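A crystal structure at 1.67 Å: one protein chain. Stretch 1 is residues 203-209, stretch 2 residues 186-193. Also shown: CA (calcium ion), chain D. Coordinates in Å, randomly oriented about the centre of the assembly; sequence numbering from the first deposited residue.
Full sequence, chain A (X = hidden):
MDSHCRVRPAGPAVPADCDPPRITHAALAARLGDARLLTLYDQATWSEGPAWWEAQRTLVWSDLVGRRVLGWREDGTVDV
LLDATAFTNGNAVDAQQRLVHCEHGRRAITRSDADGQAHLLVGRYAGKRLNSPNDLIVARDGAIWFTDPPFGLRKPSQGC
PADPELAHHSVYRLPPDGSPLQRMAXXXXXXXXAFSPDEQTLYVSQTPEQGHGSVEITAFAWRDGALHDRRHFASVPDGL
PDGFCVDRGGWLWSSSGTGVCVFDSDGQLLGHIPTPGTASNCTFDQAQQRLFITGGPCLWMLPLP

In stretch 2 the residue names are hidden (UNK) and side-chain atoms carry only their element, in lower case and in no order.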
# COMPACT_ATOMS: atom_id res chain seq x y z
N TYR A 203 -7.61 25.32 -15.53
CA TYR A 203 -6.21 25.13 -15.19
C TYR A 203 -5.95 23.63 -15.16
O TYR A 203 -6.75 22.86 -14.63
CB TYR A 203 -5.90 25.71 -13.81
CG TYR A 203 -6.25 27.17 -13.65
CD1 TYR A 203 -7.44 27.56 -13.04
CD2 TYR A 203 -5.38 28.17 -14.09
CE1 TYR A 203 -7.75 28.90 -12.86
CE2 TYR A 203 -5.68 29.52 -13.91
CZ TYR A 203 -6.87 29.87 -13.29
OH TYR A 203 -7.18 31.20 -13.09
N VAL A 204 -4.83 23.21 -15.74
CA VAL A 204 -4.45 21.80 -15.78
C VAL A 204 -2.95 21.70 -15.60
O VAL A 204 -2.20 22.36 -16.31
CB VAL A 204 -4.80 21.16 -17.15
CG1 VAL A 204 -4.47 19.68 -17.13
CG2 VAL A 204 -6.26 21.38 -17.49
N SER A 205 -2.49 20.89 -14.66
CA SER A 205 -1.05 20.77 -14.48
C SER A 205 -0.53 19.62 -15.34
O SER A 205 -1.27 18.70 -15.68
CB SER A 205 -0.68 20.54 -13.01
OG SER A 205 -1.12 19.28 -12.54
N GLN A 206 0.75 19.71 -15.70
CA GLN A 206 1.40 18.68 -16.50
C GLN A 206 2.63 18.31 -15.69
O GLN A 206 3.45 19.17 -15.38
CB GLN A 206 1.82 19.25 -17.87
CG GLN A 206 0.68 19.77 -18.72
CD GLN A 206 1.13 20.20 -20.11
OE1 GLN A 206 1.64 19.39 -20.89
NE2 GLN A 206 0.96 21.48 -20.42
N THR A 207 2.75 17.03 -15.33
CA THR A 207 3.87 16.60 -14.50
C THR A 207 4.64 15.41 -15.05
O THR A 207 4.66 14.34 -14.44
CB THR A 207 3.38 16.26 -13.08
OG1 THR A 207 2.53 15.11 -13.13
CG2 THR A 207 2.60 17.43 -12.50
N PRO A 208 5.30 15.59 -16.20
CA PRO A 208 6.08 14.51 -16.80
C PRO A 208 7.36 14.19 -16.02
O PRO A 208 7.71 14.90 -15.08
CB PRO A 208 6.38 15.05 -18.20
CG PRO A 208 6.55 16.51 -17.94
CD PRO A 208 5.37 16.81 -17.02
N GLU A 209 8.03 13.13 -16.46
CA GLU A 209 9.28 12.64 -15.89
C GLU A 209 10.13 13.75 -15.28
O GLU A 209 11.35 13.60 -15.12
CB GLU A 209 10.08 11.93 -16.98
CG GLU A 209 10.43 12.83 -18.17
CD GLU A 209 11.22 12.12 -19.26
OE1 GLU A 209 11.72 12.80 -20.18
OE2 GLU A 209 11.33 10.87 -19.19
N UNK A 186 -4.77 17.59 -25.59
CA UNK A 186 -3.75 16.59 -25.32
C UNK A 186 -2.60 17.31 -24.62
O UNK A 186 -2.23 18.42 -25.01
c UNK A 186 -4.37 15.31 -27.43
o UNK A 186 -4.26 15.29 -28.67
o UNK A 186 -5.36 14.82 -26.83
c UNK A 186 -3.25 15.94 -26.62
N UNK A 187 -2.06 16.68 -23.59
CA UNK A 187 -0.97 17.27 -22.83
C UNK A 187 0.09 16.21 -22.52
O UNK A 187 -0.00 15.08 -22.99
c UNK A 187 -2.68 18.87 -21.61
c UNK A 187 -2.71 19.74 -20.37
c UNK A 187 -1.50 17.88 -21.52
c UNK A 187 -3.99 18.10 -21.73
N UNK A 188 1.09 16.59 -21.74
CA UNK A 188 2.15 15.67 -21.36
C UNK A 188 1.94 15.33 -19.89
O UNK A 188 2.28 16.13 -19.02
o UNK A 188 4.46 14.19 -21.00
c UNK A 188 4.66 15.33 -21.48
o UNK A 188 5.78 15.68 -21.91
c UNK A 188 3.52 16.33 -21.53
N UNK A 189 1.36 14.16 -19.62
CA UNK A 189 1.08 13.74 -18.25
C UNK A 189 0.20 14.74 -17.51
O UNK A 189 0.58 15.24 -16.44
n UNK A 189 4.44 10.90 -19.03
c UNK A 189 3.86 10.26 -18.03
n UNK A 189 3.10 11.11 -17.38
c UNK A 189 2.39 13.53 -17.50
c UNK A 189 3.18 12.35 -17.97
c UNK A 189 4.03 12.21 -19.02
N UNK A 190 -0.98 15.05 -18.07
CA UNK A 190 -1.90 15.99 -17.42
C UNK A 190 -2.19 15.39 -16.06
O UNK A 190 -2.33 14.18 -15.94
c UNK A 190 -3.09 14.59 -18.93
c UNK A 190 -1.61 14.42 -19.24
c UNK A 190 -3.11 15.98 -18.36
N UNK A 191 -2.27 16.23 -15.03
CA UNK A 191 -2.47 15.71 -13.69
C UNK A 191 -3.65 16.34 -12.97
O UNK A 191 -4.77 15.81 -13.01
c UNK A 191 -1.18 15.91 -12.89
o UNK A 191 -2.04 14.57 -11.14
c UNK A 191 -1.05 14.93 -11.75
n UNK A 191 0.18 14.50 -11.46
N UNK A 192 -3.42 17.46 -12.29
CA UNK A 192 -4.50 18.11 -11.59
C UNK A 192 -5.26 19.04 -12.51
O UNK A 192 -4.79 19.36 -13.61
N UNK A 193 -6.44 19.47 -12.09
CA UNK A 193 -7.23 20.40 -12.88
C UNK A 193 -8.25 21.09 -12.00
O UNK A 193 -8.62 20.56 -10.94
c UNK A 193 -7.95 19.68 -14.03
c UNK A 193 -8.79 17.59 -12.96
c UNK A 193 -9.19 18.84 -13.72
c UNK A 193 -9.91 18.49 -15.01
CA CA D . -2.91 13.68 -9.12
O HOH W 1 -4.10 15.75 -9.32
O HOH W 2 -1.56 11.53 -8.92
O HOH W 3 -5.08 12.85 -8.47
O HOH W 4 -3.17 14.76 -6.93

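Position 186 carries two side-chain carbons, the second bearing two oxygens: a short carboxylate, hence Asp-186. It lies out of reach of stretch 1, and both its oxygens are hydrogen-bonded elsewhere in the structure.

Position 187 has four carbons forked at the second, and no polar atom. One branch tip lies 3.7 Å from CG1 of Val-204, and CB points toward stretch 1. This is Leu-187, and the tip is its CD2; a branched aliphatic chain suits a contact with valine.

At position 188 there are again two carbons, the second with two oxygens, so the residue is Asp-188. Its backbone N donates to OE1 of Gln-206 (3.0 Å), a glutamine side chain thus serving a backbone amide. Its carboxylate OD1 approaches CB of Pro-208 at 3.5 Å, while OD2 is hydrogen-bonded elsewhere.

Position 189 shows one carbon leading to a five-membered ring of three carbons and two nitrogens: His-189. The ring lies oblique to Pro-208. Backbone angles of 57/56° place this residue in the left-handed region, and its O accepts a hydrogen bond from N of Thr-207 (3.0 Å).

The three carbons of position 190 close a ring onto the backbone N, which identifies Pro-190. With no amide hydrogen to offer, proline fits a non-hydrogen-bonded pair with Gln-206; its CB also meets CG1 of Val-204 at 4.1 Å.

Position 191 has two carbons, the second carrying one oxygen and one nitrogen, and is therefore Asn-191. An amide suits two different neighbours: ND2 donates to OG1 of Thr-207 (2.9 Å), whereas OD1 binds the calcium ion at 2.4 Å. The backbone N donates to O of Ser-205 (2.7 Å).

No side-chain atom exists at position 192, so it is Gly-192. Its N donates to OG of Ser-205 (2.9 Å), and its O accepts from N of Ser-205 (3.0 Å).

Position 193 has four carbons forked at the second: Leu-193. Its CB lies 4.2 Å from CG2 of Val-204, an apolar contact suited to this buried pair, although the end of the side chain leads away.

The strands run antiparallel, with a beta bulge shifting the register by one residue between the Val-204–Leu-193 and Gln-206–Pro-190 pairs. Ser-205 spans the bulge, its O bonding to N of Asn-191 and its OG to N of Gly-192, so two successive amides find acceptors on one residue. Backbone bonds set the strand pairing, Val-204 packs apolar carbons on the face it shares with Leu-193 and Pro-190, and Asn-191 links the contact to calcium.

Stretch 2 186-193: DLDHPNGL
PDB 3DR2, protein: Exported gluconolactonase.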